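PDB 4LIH: gamma-glutamyl-gamma-aminobutyraldehyde dehydrogenase from Burkholderia cenocepacia, which probably oxidises gamma-glutamyl-gamma-aminobutyraldehyde, and perhaps other aldehydes, to carboxylic acids with NAD+ or NADP+ as electron acceptor. Local coordinates for residues A171-N176 and L180-K185; V197-E202 and G232-L237; T114-K119 and S204-I209; D107-L112 and V127-A132. All blocks are in the same frame, centred on the assembly; numbering follows the deposited sequence. Where two conformers were deposited one is given.

Contact 1 of 4, residues A171-N176 and L180-K185; sequences AVVPWN and LMAAWK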
# COMPACT_ATOMS: atom_id res chain seq x y z
N ALA A 171 -8.98 -19.82 -19.17
CA ALA A 171 -7.83 -19.18 -19.85
C ALA A 171 -7.60 -19.78 -21.24
O ALA A 171 -7.38 -20.98 -21.39
CB ALA A 171 -6.62 -19.34 -19.01
N VAL A 172 -7.61 -18.91 -22.26
CA VAL A 172 -7.37 -19.29 -23.64
C VAL A 172 -6.08 -18.59 -24.06
O VAL A 172 -6.02 -17.36 -24.04
CB VAL A 172 -8.53 -18.81 -24.54
CG1 VAL A 172 -8.28 -19.17 -26.01
CG2 VAL A 172 -9.87 -19.36 -24.04
N VAL A 173 -5.06 -19.37 -24.37
CA VAL A 173 -3.74 -18.82 -24.61
C VAL A 173 -3.18 -19.18 -25.97
O VAL A 173 -3.65 -20.13 -26.58
CB VAL A 173 -2.78 -19.23 -23.48
CG1 VAL A 173 -3.29 -18.69 -22.15
CG2 VAL A 173 -2.68 -20.73 -23.42
N PRO A 174 -2.16 -18.43 -26.44
CA PRO A 174 -1.73 -18.56 -27.79
C PRO A 174 -0.56 -19.53 -27.90
O PRO A 174 -0.18 -20.18 -26.94
CB PRO A 174 -1.33 -17.12 -28.14
CG PRO A 174 -0.73 -16.63 -26.93
CD PRO A 174 -1.33 -17.42 -25.75
N TRP A 175 -0.05 -19.64 -29.11
CA TRP A 175 0.99 -20.62 -29.45
C TRP A 175 2.38 -20.04 -29.49
O TRP A 175 3.35 -20.78 -29.72
CB TRP A 175 0.68 -21.24 -30.84
CG TRP A 175 0.35 -20.19 -31.93
CD1 TRP A 175 -0.91 -19.84 -32.35
CD2 TRP A 175 1.26 -19.39 -32.69
NE1 TRP A 175 -0.83 -18.87 -33.30
CE2 TRP A 175 0.48 -18.57 -33.55
CE3 TRP A 175 2.65 -19.26 -32.73
CZ2 TRP A 175 1.05 -17.68 -34.46
CZ3 TRP A 175 3.22 -18.37 -33.65
CH2 TRP A 175 2.42 -17.58 -34.50
N ASN A 176 2.52 -18.72 -29.34
CA ASN A 176 3.88 -18.15 -29.50
C ASN A 176 4.73 -18.37 -28.26
O ASN A 176 5.97 -18.56 -28.37
CB ASN A 176 3.85 -16.68 -29.94
CG ASN A 176 3.14 -15.78 -28.94
OD1 ASN A 176 2.22 -16.21 -28.22
ND2 ASN A 176 3.62 -14.54 -28.83
N LEU A 180 4.56 -20.30 -21.20
CA LEU A 180 4.82 -19.07 -20.48
C LEU A 180 3.55 -18.23 -20.33
O LEU A 180 3.22 -17.77 -19.22
CB LEU A 180 5.98 -18.34 -21.15
CG LEU A 180 6.47 -17.00 -20.59
CD1 LEU A 180 5.52 -15.87 -20.95
CD2 LEU A 180 6.67 -17.14 -19.10
N MET A 181 2.81 -18.06 -21.42
CA MET A 181 1.52 -17.34 -21.37
C MET A 181 0.51 -18.09 -20.56
O MET A 181 -0.25 -17.50 -19.79
CB MET A 181 0.94 -17.03 -22.76
CG MET A 181 1.70 -15.93 -23.51
SD MET A 181 2.04 -14.35 -22.69
CE MET A 181 0.38 -14.01 -21.97
N ALA A 182 0.48 -19.41 -20.69
CA ALA A 182 -0.40 -20.26 -19.86
C ALA A 182 -0.16 -19.94 -18.38
O ALA A 182 -1.10 -19.61 -17.64
CB ALA A 182 -0.19 -21.75 -20.17
N ALA A 183 1.09 -20.02 -17.96
CA ALA A 183 1.46 -19.78 -16.57
C ALA A 183 1.14 -18.34 -16.11
O ALA A 183 0.79 -18.12 -14.97
CB ALA A 183 2.92 -20.06 -16.40
N TRP A 184 1.29 -17.35 -17.00
CA TRP A 184 0.91 -15.95 -16.65
C TRP A 184 -0.58 -15.84 -16.28
O TRP A 184 -0.97 -14.98 -15.49
CB TRP A 184 1.19 -14.99 -17.83
CG TRP A 184 2.61 -14.58 -17.93
CD1 TRP A 184 3.68 -15.20 -17.33
CD2 TRP A 184 3.15 -13.48 -18.66
NE1 TRP A 184 4.85 -14.55 -17.67
CE2 TRP A 184 4.55 -13.49 -18.47
CE3 TRP A 184 2.58 -12.50 -19.50
CZ2 TRP A 184 5.41 -12.54 -19.07
CZ3 TRP A 184 3.44 -11.53 -20.06
CH2 TRP A 184 4.83 -11.58 -19.85
N LYS A 185 -1.41 -16.68 -16.89
CA LYS A 185 -2.81 -16.84 -16.47
C LYS A 185 -2.96 -17.71 -15.23
O LYS A 185 -3.52 -17.28 -14.23
CB LYS A 185 -3.71 -17.39 -17.58
CG LYS A 185 -3.63 -16.72 -18.95
CD LYS A 185 -3.71 -15.22 -18.94
CE LYS A 185 -3.68 -14.73 -20.37
NZ LYS A 185 -3.52 -13.26 -20.45

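Contact 2 of 4, residues V197-E202 and G232-L237; sequences VLKPSE and GEPGKL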
# COMPACT_ATOMS: atom_id res chain seq x y z
N VAL A 197 -9.88 -23.69 -16.01
CA VAL A 197 -9.97 -24.45 -17.25
C VAL A 197 -9.12 -23.73 -18.30
O VAL A 197 -9.43 -22.61 -18.74
CB VAL A 197 -11.42 -24.63 -17.67
CG1 VAL A 197 -11.50 -25.58 -18.87
CG2 VAL A 197 -12.22 -25.20 -16.49
N LEU A 198 -8.02 -24.37 -18.65
CA LEU A 198 -7.10 -23.84 -19.64
C LEU A 198 -7.32 -24.50 -21.03
O LEU A 198 -7.42 -25.72 -21.13
CB LEU A 198 -5.68 -24.07 -19.19
CG LEU A 198 -4.50 -23.69 -20.09
CD1 LEU A 198 -4.32 -22.22 -20.07
CD2 LEU A 198 -3.26 -24.38 -19.52
N LYS A 199 -7.38 -23.67 -22.05
CA LYS A 199 -7.57 -24.09 -23.43
C LYS A 199 -6.34 -23.60 -24.19
O LYS A 199 -6.27 -22.44 -24.59
CB LYS A 199 -8.85 -23.51 -24.01
CG LYS A 199 -9.55 -24.40 -25.05
CD LYS A 199 -8.70 -24.67 -26.29
CE LYS A 199 -8.68 -23.47 -27.21
NZ LYS A 199 -7.85 -23.64 -28.44
N PRO A 200 -5.35 -24.48 -24.36
CA PRO A 200 -4.16 -24.15 -25.13
C PRO A 200 -4.46 -24.07 -26.64
O PRO A 200 -5.48 -24.59 -27.06
CB PRO A 200 -3.22 -25.30 -24.79
CG PRO A 200 -4.14 -26.46 -24.57
CD PRO A 200 -5.28 -25.86 -23.82
N SER A 201 -3.62 -23.38 -27.41
CA SER A 201 -3.82 -23.27 -28.87
C SER A 201 -3.75 -24.66 -29.47
O SER A 201 -2.96 -25.45 -29.01
CB SER A 201 -2.77 -22.32 -29.50
OG SER A 201 -2.82 -22.35 -30.93
N GLU A 202 -4.61 -24.96 -30.44
CA GLU A 202 -4.45 -26.15 -31.25
C GLU A 202 -3.05 -26.27 -31.87
O GLU A 202 -2.62 -27.40 -32.17
CB GLU A 202 -5.53 -26.23 -32.34
CG GLU A 202 -5.42 -25.17 -33.41
CD GLU A 202 -6.09 -23.82 -33.09
OE1 GLU A 202 -6.40 -23.41 -31.88
OE2 GLU A 202 -6.25 -23.10 -34.11
N GLY A 232 -10.96 -23.72 -32.24
CA GLY A 232 -11.79 -22.56 -31.85
C GLY A 232 -12.99 -22.86 -30.98
O GLY A 232 -13.34 -22.05 -30.10
N GLU A 233 -13.67 -23.99 -31.22
CA GLU A 233 -14.93 -24.25 -30.54
C GLU A 233 -14.83 -24.22 -29.01
O GLU A 233 -15.63 -23.57 -28.38
CB GLU A 233 -15.56 -25.56 -31.01
CG GLU A 233 -16.88 -25.97 -30.35
CD GLU A 233 -18.09 -25.21 -30.88
OE1 GLU A 233 -17.92 -24.35 -31.78
OE2 GLU A 233 -19.23 -25.47 -30.40
N PRO A 234 -13.82 -24.90 -28.41
CA PRO A 234 -13.83 -24.90 -26.93
C PRO A 234 -13.58 -23.52 -26.32
O PRO A 234 -14.20 -23.19 -25.30
CB PRO A 234 -12.77 -25.95 -26.55
CG PRO A 234 -12.10 -26.36 -27.80
CD PRO A 234 -12.82 -25.79 -28.99
N GLY A 235 -12.79 -22.68 -26.98
CA GLY A 235 -12.66 -21.25 -26.62
C GLY A 235 -13.95 -20.43 -26.68
O GLY A 235 -14.27 -19.71 -25.74
N LYS A 236 -14.74 -20.59 -27.75
CA LYS A 236 -16.12 -20.07 -27.80
C LYS A 236 -16.95 -20.51 -26.64
O LYS A 236 -17.64 -19.72 -26.02
CB LYS A 236 -16.89 -20.55 -29.05
CG LYS A 236 -16.33 -20.02 -30.35
CD LYS A 236 -17.03 -20.62 -31.56
CE LYS A 236 -16.34 -20.15 -32.83
NZ LYS A 236 -17.11 -20.43 -34.08
N LEU A 237 -16.94 -21.82 -26.39
CA LEU A 237 -17.86 -22.39 -25.45
C LEU A 237 -17.50 -21.90 -24.06
O LEU A 237 -18.37 -21.70 -23.25
CB LEU A 237 -17.87 -23.92 -25.54
CG LEU A 237 -18.44 -24.56 -26.83
CD1 LEU A 237 -18.07 -26.03 -26.88
CD2 LEU A 237 -19.96 -24.44 -26.96

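Contact 3 of 4, residues T114-K119 and S204-I209; sequences TLDAGK and SPLTAI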
# COMPACT_ATOMS: atom_id res chain seq x y z
N THR A 114 9.70 -26.81 -27.90
CA THR A 114 10.53 -26.61 -29.10
C THR A 114 9.97 -27.48 -30.25
O THR A 114 9.83 -27.00 -31.35
CB THR A 114 12.02 -26.97 -28.83
OG1 THR A 114 12.64 -25.96 -28.01
CG2 THR A 114 12.81 -27.15 -30.11
N LEU A 115 9.61 -28.73 -29.96
CA LEU A 115 8.95 -29.57 -30.98
C LEU A 115 7.60 -29.06 -31.46
O LEU A 115 7.32 -29.08 -32.65
CB LEU A 115 8.75 -31.00 -30.45
CG LEU A 115 10.04 -31.75 -30.20
CD1 LEU A 115 9.75 -33.04 -29.41
CD2 LEU A 115 10.77 -32.04 -31.50
N ASP A 116 6.78 -28.60 -30.51
CA ASP A 116 5.39 -28.22 -30.72
C ASP A 116 5.28 -26.90 -31.50
O ASP A 116 4.47 -26.76 -32.41
CB ASP A 116 4.72 -28.12 -29.33
CG ASP A 116 3.20 -28.27 -29.36
OD1 ASP A 116 2.66 -28.58 -30.44
OD2 ASP A 116 2.54 -28.08 -28.27
N ALA A 117 6.13 -25.93 -31.13
CA ALA A 117 5.93 -24.55 -31.58
C ALA A 117 7.10 -23.98 -32.39
O ALA A 117 6.99 -22.86 -32.85
CB ALA A 117 5.67 -23.67 -30.38
N GLY A 118 8.19 -24.75 -32.54
CA GLY A 118 9.34 -24.39 -33.40
C GLY A 118 10.32 -23.42 -32.77
O GLY A 118 11.17 -22.86 -33.45
N LYS A 119 10.17 -23.21 -31.47
CA LYS A 119 10.97 -22.27 -30.70
C LYS A 119 12.35 -22.81 -30.33
O LYS A 119 12.45 -23.90 -29.79
CB LYS A 119 10.17 -21.96 -29.44
CG LYS A 119 8.87 -21.21 -29.71
CD LYS A 119 7.95 -21.30 -28.47
CE LYS A 119 8.55 -20.67 -27.23
NZ LYS A 119 8.32 -19.20 -27.15
N SER A 204 -0.32 -25.52 -30.23
CA SER A 204 0.67 -25.81 -29.18
C SER A 204 0.05 -26.36 -27.90
O SER A 204 0.06 -25.69 -26.87
CB SER A 204 1.40 -24.50 -28.84
OG SER A 204 0.47 -23.50 -28.47
N PRO A 205 -0.51 -27.55 -27.95
CA PRO A 205 -1.17 -28.11 -26.81
C PRO A 205 -0.28 -28.80 -25.78
O PRO A 205 -0.77 -29.08 -24.68
CB PRO A 205 -2.06 -29.17 -27.46
CG PRO A 205 -1.21 -29.66 -28.57
CD PRO A 205 -0.68 -28.41 -29.14
N LEU A 206 0.94 -29.20 -26.17
CA LEU A 206 1.66 -30.24 -25.40
C LEU A 206 2.13 -29.87 -23.97
O LEU A 206 1.94 -30.67 -23.02
CB LEU A 206 2.85 -30.83 -26.20
CG LEU A 206 2.49 -31.45 -27.58
CD1 LEU A 206 3.70 -32.04 -28.27
CD2 LEU A 206 1.41 -32.49 -27.40
N THR A 207 2.77 -28.72 -23.80
CA THR A 207 3.26 -28.34 -22.47
C THR A 207 2.11 -28.09 -21.50
O THR A 207 2.24 -28.39 -20.32
CB THR A 207 4.29 -27.17 -22.47
OG1 THR A 207 3.77 -26.00 -23.13
CG2 THR A 207 5.57 -27.61 -23.12
N ALA A 208 0.99 -27.56 -21.99
CA ALA A 208 -0.19 -27.36 -21.17
C ALA A 208 -0.63 -28.68 -20.57
O ALA A 208 -0.84 -28.80 -19.35
CB ALA A 208 -1.33 -26.81 -22.02
N ILE A 209 -0.81 -29.66 -21.46
CA ILE A 209 -1.16 -31.01 -21.09
C ILE A 209 -0.17 -31.55 -20.08
O ILE A 209 -0.56 -32.05 -19.03
CB ILE A 209 -1.24 -31.94 -22.34
CG1 ILE A 209 -2.41 -31.54 -23.24
CG2 ILE A 209 -1.39 -33.39 -21.88
CD1 ILE A 209 -2.59 -32.32 -24.51
O HOH W 1 3.58 -27.03 -26.14

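Contact 4 of 4, residues D107-L112 and V127-A132; sequences DELSLL and VDVPGA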
# COMPACT_ATOMS: atom_id res chain seq x y z
N ASP A 107 14.01 -30.25 -18.94
CA ASP A 107 14.46 -30.72 -20.28
C ASP A 107 13.28 -31.24 -21.12
O ASP A 107 13.15 -30.86 -22.28
CB ASP A 107 15.53 -31.82 -20.19
CG ASP A 107 16.86 -31.30 -19.69
OD1 ASP A 107 17.07 -30.10 -19.56
OD2 ASP A 107 17.74 -32.13 -19.43
N GLU A 108 12.44 -32.08 -20.53
CA GLU A 108 11.24 -32.60 -21.19
C GLU A 108 10.30 -31.48 -21.65
O GLU A 108 9.82 -31.47 -22.79
CB GLU A 108 10.47 -33.56 -20.29
CG GLU A 108 9.30 -34.24 -20.96
CD GLU A 108 8.38 -34.93 -19.99
OE1 GLU A 108 8.62 -34.90 -18.76
OE2 GLU A 108 7.40 -35.52 -20.47
N LEU A 109 10.07 -30.52 -20.76
CA LEU A 109 9.12 -29.45 -21.05
C LEU A 109 9.69 -28.52 -22.13
O LEU A 109 8.99 -28.06 -23.01
CB LEU A 109 8.79 -28.66 -19.78
CG LEU A 109 7.92 -29.36 -18.76
CD1 LEU A 109 7.87 -28.56 -17.46
CD2 LEU A 109 6.52 -29.58 -19.33
N SER A 110 10.96 -28.21 -22.00
CA SER A 110 11.65 -27.42 -23.01
C SER A 110 11.59 -28.11 -24.38
O SER A 110 11.30 -27.45 -25.40
CB SER A 110 13.07 -27.16 -22.58
OG SER A 110 13.12 -26.41 -21.39
N LEU A 111 11.84 -29.42 -24.41
CA LEU A 111 11.84 -30.16 -25.70
C LEU A 111 10.43 -30.25 -26.30
O LEU A 111 10.26 -30.10 -27.50
CB LEU A 111 12.51 -31.53 -25.53
CG LEU A 111 12.48 -32.48 -26.76
CD1 LEU A 111 13.33 -31.94 -27.92
CD2 LEU A 111 12.98 -33.85 -26.34
N LEU A 112 9.41 -30.48 -25.47
CA LEU A 112 8.04 -30.45 -25.93
C LEU A 112 7.68 -29.12 -26.58
O LEU A 112 7.09 -29.11 -27.66
CB LEU A 112 7.06 -30.73 -24.78
CG LEU A 112 7.05 -32.13 -24.25
CD1 LEU A 112 6.27 -32.15 -22.94
CD2 LEU A 112 6.37 -33.05 -25.28
N VAL A 127 14.28 -19.29 -21.13
CA VAL A 127 13.28 -18.24 -21.05
C VAL A 127 11.94 -18.86 -20.70
O VAL A 127 11.37 -18.55 -19.67
CB VAL A 127 13.22 -17.43 -22.36
CG1 VAL A 127 11.99 -16.51 -22.39
CG2 VAL A 127 14.52 -16.65 -22.59
N ASP A 128 11.44 -19.78 -21.54
CA ASP A 128 10.03 -20.22 -21.42
C ASP A 128 9.73 -21.08 -20.17
O ASP A 128 8.90 -20.71 -19.36
CB ASP A 128 9.59 -20.96 -22.73
CG ASP A 128 9.81 -20.08 -23.97
OD1 ASP A 128 10.95 -19.95 -24.46
OD2 ASP A 128 8.85 -19.47 -24.44
N VAL A 129 10.41 -22.21 -20.00
CA VAL A 129 10.14 -23.06 -18.86
C VAL A 129 10.58 -22.37 -17.52
O VAL A 129 9.80 -22.24 -16.62
CB VAL A 129 10.73 -24.48 -19.07
CG1 VAL A 129 10.41 -25.36 -17.86
CG2 VAL A 129 10.19 -25.11 -20.39
N PRO A 130 11.80 -21.84 -17.42
CA PRO A 130 12.09 -21.15 -16.15
C PRO A 130 11.14 -19.98 -15.83
O PRO A 130 10.83 -19.77 -14.65
CB PRO A 130 13.53 -20.64 -16.33
CG PRO A 130 14.09 -21.47 -17.41
CD PRO A 130 12.96 -21.84 -18.33
N GLY A 131 10.69 -19.26 -16.87
CA GLY A 131 9.73 -18.14 -16.74
C GLY A 131 8.41 -18.65 -16.18
O GLY A 131 7.83 -18.03 -15.32
N ALA A 132 7.93 -19.78 -16.68
CA ALA A 132 6.68 -20.35 -16.17
C ALA A 132 6.78 -20.68 -14.69
O ALA A 132 5.81 -20.43 -13.92
CB ALA A 132 6.28 -21.61 -16.97

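Contact 1 of 4, residues A171-N176 and L180-K185
Lys185 lays its aliphatic stem against Ala171 and Val173, just where strand 157-172 runs out into a loop. Its CB starts 3.8 Å from Ala171 CB, a fit suited to the small methyl, since Ala171 CA and Lys185 CA are 6.5 Å apart. CG is next and reaches 3.8 Å from Val173 CG1, the two side chains sliding past each other in opposite directions. The bend at chi2 (-49°) then carries the outer chain away from both residues; the side chain also touches Ala248, and NZ forms a salt bridge with Asp484 and a hydrogen bond with Thr250. Glu274, predicted to be an active-site residue, has its side chain about 4 Å from that of Lys185. Strand 157-172, helix 178-191 and strand 195-199 form a beta-alpha-beta unit, and the contact packs its first strand and following loop against its helix. Val173 uses both branches: CG1 lies 4.0 Å from Ala182 CA, while CG2 faces Ala182 CB at 4.2 Å. Farther along, the rigid Pro174 ring crosses Met181 at about a right angle, with CD 3.8 Å from Met181 CB; the flexible methionine then bends away toward a bound MES, probably from the crystallisation liquor.

Contact 2 of 4, residues V197-E202 and G232-L237
The stem of Lys199, at the end of strand 195-199, crosses the ring of Pro234 and runs on over the backbone of Gly235 in helix 232-240. Both segments belong to the Rossmann-type nucleotide-binding part of the aldehyde dehydrogenase fold. Along the helix, Gly232 O accepts a bond from Lys236 N (3.1 Å) in the first turns. Pro234 suits its place, because a nitrogen so near the start of a helix has little use for a hydrogen. Its ring is turned to the lysine: CB lies 3.9 Å from Lys199 CG, and CG follows at 4.1 Å from Lys199 CD. The ring also touches Val67 of helix 64-80. Next, Gly235 CA lies 6.6 Å from Lys199 CA, and Gly235 N is 4.1 Å from Lys199 CG; Gly232 and Gly235 fall in a GxGxxG-like pattern. The lysine chain bends twice, at chi2 (-62°) and chi3 (-76°), and so folds its ammonium back to its own segment. There Lys199 NZ donates to Pro200 O at 2.9 Å, from above the carbonyl plane, and has a long salt bridge of 3.7 Å to Glu202 OE1. Gly230 O and Ala231 O accept from NZ as well. In relatives the equivalent lysine and glutamate bind the adenine ribose of the cofactor, and the same is probable here. The contact divides by chemistry: methylenes pack on a proline, while a buried charge is met mainly by carbonyl oxygens, which would probably stabilise the protonated amine.

Contact 3 of 4, residues T114-K119 and S204-I209
Asp116, near the end of helix 106-117, brings its carboxylate to the start of helix 206-218. CG lies opposite the backbone N about CA-CB (chi1 -158°), which swings the group out to Ser204, Pro205 and Leu206. Hydrogen bonding centres on one oxygen. Leu206 N donates to Asp116 OD2 over 2.9 Å, nearly straight at 166°, reaching the syn side but 29° out of the carboxylate plane. A water donates to Asp116 OD2 at 2.6 Å and accepts from Thr207 N at 3.0 Å. Van der Waals contact does the rest: Asp116 CG is 3.5 Å from Ser204 CA, Asp116 OD1 3.6 Å from Pro205 CD, and Leu206 CG 3.4 Å from Asp116 OD2. Proline fits position 205 because a residue at or just before a first turn needs no N-H for the helix; its N, though close to OD2, cannot bond to it. Within the first segment, Gly118 N still bonds to Thr114 O, but its positive phi, easy for glycine, takes the chain out of the helix; Thr114 OG1 donates to Lys119 O beyond it. Because this buried carboxylate takes amides that lack partners at a helix N terminus, its negative charge is probably stabilised and its ionisation favoured.

Contact 4 of 4, residues D107-L112 and V127-A132
Val129 sets CG2 against both Ser110 and Leu109, and CG1 against Leu109. Helices 106-117 and 121-142 are close here, with Ser110 CA 6.2 Å from Val129 CA. CG2 does most of the touching: Val129 CG2 lies 3.4 Å from Ser110 OG and 3.9 Å from Leu109 CB. Val129 CG1 is 4.1 Å from Leu109 CD1, the leucine and valine side chains crossing at about a right angle. With chi1 at -179°, the valine turns both branches to the neighbouring helix, and the compact serine lets Val129 CG2 come 3.6 Å from Ser110 N. This is helix-to-helix packing across the short connection between consecutive helices. In the next shell, Ser110 OG is held by a hydrogen bond to Leu106 O, one turn back, and Ser110 O accepts from Thr124 OG1 of helix 121-142. Leu109 also touches Arg210 and Val211 of helix 206-218. On the valine's side, Pro130 has no N-H to give the preceding turn, and the helix kinks there; Asp128, two residues before, forms a salt bridge with Lys119. Since the serine hydroxyl already has its carbonyl partner, a methyl can rest on its oxygen without costing it that bond, and these two segments cohere through van der Waals fit alone.

From the N terminus, contact 4 comes first, closing the short turn between helices 106-117 and 121-142. Contact 3 opens at 114-119, before contact 4 has closed, so the two cross, and both use helix 106-117. Contact 1 lies nested inside the long loop that contact 3 closes at 204-209, and Asn176 O bonds to Lys119 NZ. Contact 2 opens at 197-202, just ahead of that closure, and ends at 232-237, thus crossing contact 3. Contacts 4, 1 and 2 follow one another in series. Backbone pairing of Ala171 with Lys199 links contacts 1 and 2 in one sheet, while contact 3 ties helix 106-117 to helix 206-218, which follows strand 195-199.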